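Probable cell division protein WhiA (Thermotoga maritima, PDB 3HYJ) probably takes part in cell division and chromosome segregation as a DNA-binding protein, its N-terminal part being a degenerate LAGLIDADG homing endonuclease domain. Local coordinates at residues 54-59 with 87-92; 117-122 with 134-139. One frame throughout, in Å; residues are numbered along the deposited sequence.

How the contacts relate
The two contacts sit in successive halves of the degenerate LAGLIDADG domain, contact 1 in the N-terminal LAGLIDADG-like part and contact 2 in the one that follows. Each sets a helix against a four-stranded antiparallel sheet of the same strand order, 1-2-4-3, and their centres lie about 13 Å apart. In chain order contact 1 is complete before contact 2 begins, with strand 88-93 followed by helix 108-122. They touch where the start of helix 56-68 meets the C-terminal part of helix 108-122, the methyl A58 CB lying 3.2 Å from the backbone L120 O. A sodium ion at H131 and H133 is about 7 Å from the side chain of E135, whose OE1 bonds to H133 NE2.

Contact 1: 54-59 with 87-92; sequences HSFAAS and RYIKIT
S59, in the first turn of helix 56-68, turns its side chain onto two isoleucines of strand 88-93. With OG anti to the backbone N (chi1 -163°), the hydroxyl rests against I89 CG2, 3.4 Å from S59 OG, and against I91 CD1, both on its strand side. I89 and I91 share one rotamer, CG1 beside the backbone N and chi2 extended, and send their CD1 ends toward the helix from alternate positions of the strand. I89 CD1 has a second neighbour in F56, whose CD1 it meets 4.0 Å away, at the edge of the ring and near its plane. The ring itself leads away from the strand to a cation-pi contact with R60. The contact thus joins the helix following strand 49-53 to a face of strand 88-93 in the N-terminal LAGLIDADG-like part.

R87 runs extended through chi2, then bends at chi3 (94°), which turns its guanidinium toward the backbone of H54 and F56. R87 NH2 comes to 3.1 Å from H54 O, and a water in the guanidinium plane accepts from F56 N at 2.7 Å and, weakly, from R87 NH2. H54 lays one ring face against Y88 CB, 4.2 Å above the plane and nearer the ring's border than its centre.

S55 is the N-cap: its OG accepts from A58 N at 2.9 Å, nearly straight at 170°, and bonds to E11 OE1, while A57 N bonds to E11 OE2. The chemistry is divided: isoleucine methyls pack on the F56 edge and S59 hydroxyl, and at the helix start the E11 carboxylate probably counters the guanidinium charge.

Contact 2: 117-122 with 134-139; sequences GLFLSG and LEINLF
I136 points its side chain at helix 108-122; the axes of 117-122 and 134-137 run almost at right angles (85°), 7.3 Å apart. I136 CG2, anti to the backbone N, and I136 CD1 both pack on L118 CB, CG2 at 3.9 Å, while CG1 faces the edge of the F119 ring, near its plane, 4.3 Å from F119 CD2. F119 swings out with chi1 at -179°, and this carries CE2 along to L134, whose CD1 is 3.7 Å away and approaches the ring obliquely. On the other flank of I136, L118 CD2 and L138 CD1 touch at 3.9 Å, the two leucine side chains crossing at a slant. Helix 175-184 closes over the F119 side through F181, and helix 141-155 over the L118 side through T147.

The polar link is backbone to backbone: N137 N donates to G122 O at 2.9 Å, from well above the carbonyl plane. N137 turns its amide elsewhere, ND2 bonding to A38 O of helix 25-39.

The sequence GLFLSG is consistent with a LAGLIDADG motif helix running into its sheet. Contacts between side chains are apolar, and the G122 carbonyl is gripped by N137 N and the CA-H of I136.

Contact 1: 54-59 with 87-92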
loop_
_atom_site.group_PDB
_atom_site.type_symbol
_atom_site.label_atom_id
_atom_site.label_comp_id
_atom_site.label_asym_id
_atom_site.label_seq_id
_atom_site.Cartn_x
_atom_site.Cartn_y
_atom_site.Cartn_z
ATOM N N HIS A 54 4.319 -2.373 9.002
ATOM C CA HIS A 54 3.615 -2.422 10.285
ATOM C C HIS A 54 2.454 -3.425 10.227
ATOM O O HIS A 54 2.008 -3.925 11.248
ATOM C CB HIS A 54 3.158 -1.004 10.678
ATOM C CG HIS A 54 4.293 -0.036 10.828
ATOM N ND1 HIS A 54 4.833 0.295 12.056
ATOM C CD2 HIS A 54 5.031 0.628 9.905
ATOM C CE1 HIS A 54 5.833 1.142 11.886
ATOM N NE2 HIS A 54 5.979 1.356 10.590
ATOM N N SER A 55 2.016 -3.741 9.013
ATOM C CA SER A 55 0.872 -4.600 8.750
ATOM C C SER A 55 1.281 -6.015 8.390
ATOM O O SER A 55 1.939 -6.233 7.378
ATOM C CB SER A 55 0.072 -4.054 7.578
ATOM O OG SER A 55 -0.820 -5.036 7.105
ATOM N N PHE A 56 0.853 -6.969 9.213
ATOM C CA PHE A 56 1.095 -8.390 8.970
ATOM C C PHE A 56 0.511 -8.846 7.647
ATOM O O PHE A 56 1.151 -9.604 6.894
ATOM C CB PHE A 56 0.461 -9.214 10.088
ATOM C CG PHE A 56 0.645 -10.694 9.938
ATOM C CD1 PHE A 56 1.862 -11.229 9.539
ATOM C CD2 PHE A 56 -0.384 -11.559 10.253
ATOM C CE1 PHE A 56 2.033 -12.601 9.423
ATOM C CE2 PHE A 56 -0.220 -12.927 10.148
ATOM C CZ PHE A 56 0.994 -13.448 9.731
ATOM N N ALA A 57 -0.717 -8.393 7.389
ATOM C CA ALA A 57 -1.401 -8.678 6.136
ATOM C C ALA A 57 -0.625 -8.129 4.939
ATOM O O ALA A 57 -0.433 -8.838 3.958
ATOM C CB ALA A 57 -2.801 -8.102 6.156
ATOM N N ALA A 58 -0.190 -6.871 5.009
ATOM C CA ALA A 58 0.591 -6.305 3.901
ATOM C C ALA A 58 1.829 -7.157 3.695
ATOM O O ALA A 58 2.209 -7.450 2.578
ATOM C CB ALA A 58 0.974 -4.854 4.157
ATOM N N SER A 59 2.417 -7.569 4.804
ATOM C CA SER A 59 3.596 -8.386 4.822
ATOM C C SER A 59 3.369 -9.721 4.115
ATOM O O SER A 59 4.198 -10.133 3.300
ATOM C CB SER A 59 4.001 -8.622 6.267
ATOM O OG SER A 59 5.324 -9.062 6.337
ATOM N N ARG A 87 6.276 -2.891 17.203
ATOM C CA ARG A 87 6.615 -3.922 16.260
ATOM C C ARG A 87 6.646 -3.348 14.833
ATOM O O ARG A 87 6.030 -2.333 14.539
ATOM C CB ARG A 87 5.607 -5.096 16.361
ATOM C CG ARG A 87 5.490 -5.946 15.043
ATOM C CD ARG A 87 4.553 -7.150 15.071
ATOM N NE ARG A 87 3.194 -6.870 14.574
ATOM C CZ ARG A 87 2.833 -6.733 13.298
ATOM N NH1 ARG A 87 3.723 -6.814 12.329
ATOM N NH2 ARG A 87 1.566 -6.492 12.991
ATOM N N TYR A 88 7.408 -4.006 13.966
ATOM C CA TYR A 88 7.171 -4.000 12.530
ATOM C C TYR A 88 7.771 -5.304 11.980
ATOM O O TYR A 88 8.358 -6.070 12.738
ATOM C CB TYR A 88 7.771 -2.746 11.891
ATOM C CG TYR A 88 9.228 -2.538 12.206
ATOM C CD1 TYR A 88 10.186 -3.431 11.735
ATOM C CD2 TYR A 88 9.661 -1.453 12.949
ATOM C CE1 TYR A 88 11.538 -3.260 12.004
ATOM C CE2 TYR A 88 11.022 -1.275 13.229
ATOM C CZ TYR A 88 11.945 -2.189 12.741
ATOM O OH TYR A 88 13.284 -2.056 12.982
ATOM N N ILE A 89 7.607 -5.569 10.689
ATOM C CA ILE A 89 8.209 -6.744 10.051
ATOM C C ILE A 89 9.134 -6.255 8.938
ATOM O O ILE A 89 8.700 -5.517 8.060
ATOM C CB ILE A 89 7.132 -7.647 9.423
ATOM C CG1 ILE A 89 6.155 -8.138 10.479
ATOM C CG2 ILE A 89 7.761 -8.838 8.690
ATOM C CD1 ILE A 89 4.835 -8.554 9.913
ATOM N N LYS A 90 10.404 -6.647 8.985
ATOM C CA LYS A 90 11.364 -6.310 7.940
ATOM C C LYS A 90 11.463 -7.490 6.986
ATOM O O LYS A 90 11.971 -8.543 7.357
ATOM C CB LYS A 90 12.746 -5.987 8.542
ATOM N N ILE A 91 10.960 -7.314 5.765
ATOM C CA ILE A 91 11.220 -8.242 4.657
ATOM C C ILE A 91 12.305 -7.673 3.729
ATOM O O ILE A 91 12.200 -6.529 3.262
ATOM C CB ILE A 91 9.947 -8.489 3.840
ATOM C CG1 ILE A 91 8.893 -9.203 4.705
ATOM C CG2 ILE A 91 10.266 -9.279 2.558
ATOM C CD1 ILE A 91 7.494 -9.202 4.116
ATOM N N THR A 92 13.352 -8.469 3.486
ATOM C CA THR A 92 14.450 -8.103 2.569
ATOM C C THR A 92 14.376 -8.957 1.306
ATOM O O THR A 92 14.403 -10.186 1.385
ATOM C CB THR A 92 15.839 -8.300 3.231
ATOM O OG1 THR A 92 15.950 -7.482 4.413
ATOM C CG2 THR A 92 16.966 -7.947 2.253
HETATM O O HOH W 1 -0.571 -6.289 11.349
#

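Contact 2: 117-122 with 134-139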
loop_
_atom_site.group_PDB
_atom_site.type_symbol
_atom_site.label_atom_id
_atom_site.label_comp_id
_atom_site.label_asym_id
_atom_site.label_seq_id
_atom_site.Cartn_x
_atom_site.Cartn_y
_atom_site.Cartn_z
ATOM N N GLY A 117 -0.964 -1.246 -3.449
ATOM C CA GLY A 117 0.329 -1.411 -2.807
ATOM C C GLY A 117 0.657 -0.299 -1.817
ATOM O O GLY A 117 1.198 -0.554 -0.737
ATOM N N LEU A 118 0.357 0.939 -2.189
ATOM C CA LEU A 118 0.535 2.060 -1.277
ATOM C C LEU A 118 -0.239 1.849 0.036
ATOM O O LEU A 118 0.288 2.097 1.153
ATOM C CB LEU A 118 0.051 3.360 -1.919
ATOM C CG LEU A 118 0.939 3.997 -2.981
ATOM C CD1 LEU A 118 0.189 5.136 -3.755
ATOM C CD2 LEU A 118 2.228 4.493 -2.346
ATOM N N PHE A 119 -1.486 1.404 -0.093
ATOM C CA PHE A 119 -2.374 1.381 1.063
ATOM C C PHE A 119 -2.068 0.250 2.024
ATOM O O PHE A 119 -2.115 0.430 3.223
ATOM C CB PHE A 119 -3.829 1.293 0.656
ATOM C CG PHE A 119 -4.747 1.301 1.832
ATOM C CD1 PHE A 119 -5.270 0.122 2.338
ATOM C CD2 PHE A 119 -5.023 2.482 2.491
ATOM C CE1 PHE A 119 -6.101 0.129 3.452
ATOM C CE2 PHE A 119 -5.847 2.503 3.615
ATOM C CZ PHE A 119 -6.391 1.324 4.084
ATOM N N LEU A 120 -1.806 -0.929 1.484
ATOM C CA LEU A 120 -1.366 -2.057 2.281
ATOM C C LEU A 120 -0.124 -1.674 3.087
ATOM O O LEU A 120 -0.087 -1.844 4.298
ATOM C CB LEU A 120 -1.045 -3.256 1.353
ATOM C CG LEU A 120 -2.232 -4.146 0.949
ATOM C CD1 LEU A 120 -1.868 -5.082 -0.181
ATOM C CD2 LEU A 120 -2.739 -4.949 2.159
ATOM N N SER A 121 0.892 -1.156 2.392
ATOM C CA SER A 121 2.217 -0.978 2.978
ATOM C C SER A 121 2.342 0.273 3.823
ATOM O O SER A 121 3.085 0.286 4.777
ATOM C CB SER A 121 3.282 -0.910 1.885
ATOM O OG SER A 121 3.086 0.212 1.053
ATOM N N GLY A 122 1.660 1.338 3.441
ATOM C CA GLY A 122 1.815 2.591 4.153
ATOM C C GLY A 122 0.524 3.292 4.502
ATOM O O GLY A 122 0.575 4.399 4.990
ATOM N N LEU A 134 -8.444 8.764 5.924
ATOM C CA LEU A 134 -7.595 7.743 5.310
ATOM C C LEU A 134 -6.315 8.404 4.847
ATOM O O LEU A 134 -6.354 9.415 4.135
ATOM C CB LEU A 134 -8.290 7.082 4.116
ATOM C CG LEU A 134 -7.537 5.981 3.351
ATOM C CD1 LEU A 134 -8.527 4.950 2.787
ATOM C CD2 LEU A 134 -6.624 6.511 2.241
ATOM N N GLU A 135 -5.177 7.857 5.246
ATOM C CA GLU A 135 -3.922 8.443 4.846
ATOM C C GLU A 135 -2.997 7.351 4.369
ATOM O O GLU A 135 -3.189 6.176 4.712
ATOM C CB GLU A 135 -3.305 9.230 6.003
ATOM C CG GLU A 135 -2.701 8.387 7.096
ATOM C CD GLU A 135 -2.174 9.218 8.252
ATOM O OE1 GLU A 135 -2.555 10.420 8.346
ATOM O OE2 GLU A 135 -1.390 8.650 9.060
ATOM N N ILE A 136 -2.026 7.753 3.548
ATOM C CA ILE A 136 -0.971 6.877 3.098
ATOM C C ILE A 136 0.385 7.558 3.184
ATOM O O ILE A 136 0.625 8.568 2.523
ATOM C CB ILE A 136 -1.159 6.475 1.663
ATOM C CG1 ILE A 136 -2.486 5.761 1.479
ATOM C CG2 ILE A 136 0.008 5.578 1.239
ATOM C CD1 ILE A 136 -2.755 5.422 0.035
ATOM N N ASN A 137 1.279 6.984 3.980
ATOM C CA ASN A 137 2.657 7.427 4.021
ATOM C C ASN A 137 3.249 7.359 2.635
ATOM O O ASN A 137 3.284 6.288 2.048
ATOM C CB ASN A 137 3.457 6.522 4.947
ATOM C CG ASN A 137 4.875 7.006 5.135
ATOM O OD1 ASN A 137 5.131 7.889 5.967
ATOM N ND2 ASN A 137 5.814 6.434 4.363
ATOM N N LEU A 138 3.680 8.489 2.088
ATOM C CA LEU A 138 4.292 8.498 0.750
ATOM C C LEU A 138 5.190 9.700 0.647
ATOM O O LEU A 138 4.718 10.817 0.636
ATOM C CB LEU A 138 3.217 8.559 -0.329
ATOM C CG LEU A 138 3.702 8.652 -1.779
ATOM C CD1 LEU A 138 4.648 7.493 -2.123
ATOM C CD2 LEU A 138 2.505 8.667 -2.717
ATOM N N PHE A 139 6.492 9.499 0.599
ATOM C CA PHE A 139 7.386 10.617 0.854
ATOM C C PHE A 139 7.732 11.463 -0.380
ATOM O O PHE A 139 7.768 12.702 -0.309
ATOM C CB PHE A 139 8.667 10.132 1.518
ATOM C CG PHE A 139 9.586 11.244 1.883
ATOM C CD1 PHE A 139 9.417 11.929 3.078
ATOM C CD2 PHE A 139 10.601 11.643 1.009
ATOM C CE1 PHE A 139 10.260 12.970 3.414
ATOM C CE2 PHE A 139 11.443 12.678 1.337
ATOM C CZ PHE A 139 11.271 13.350 2.541
#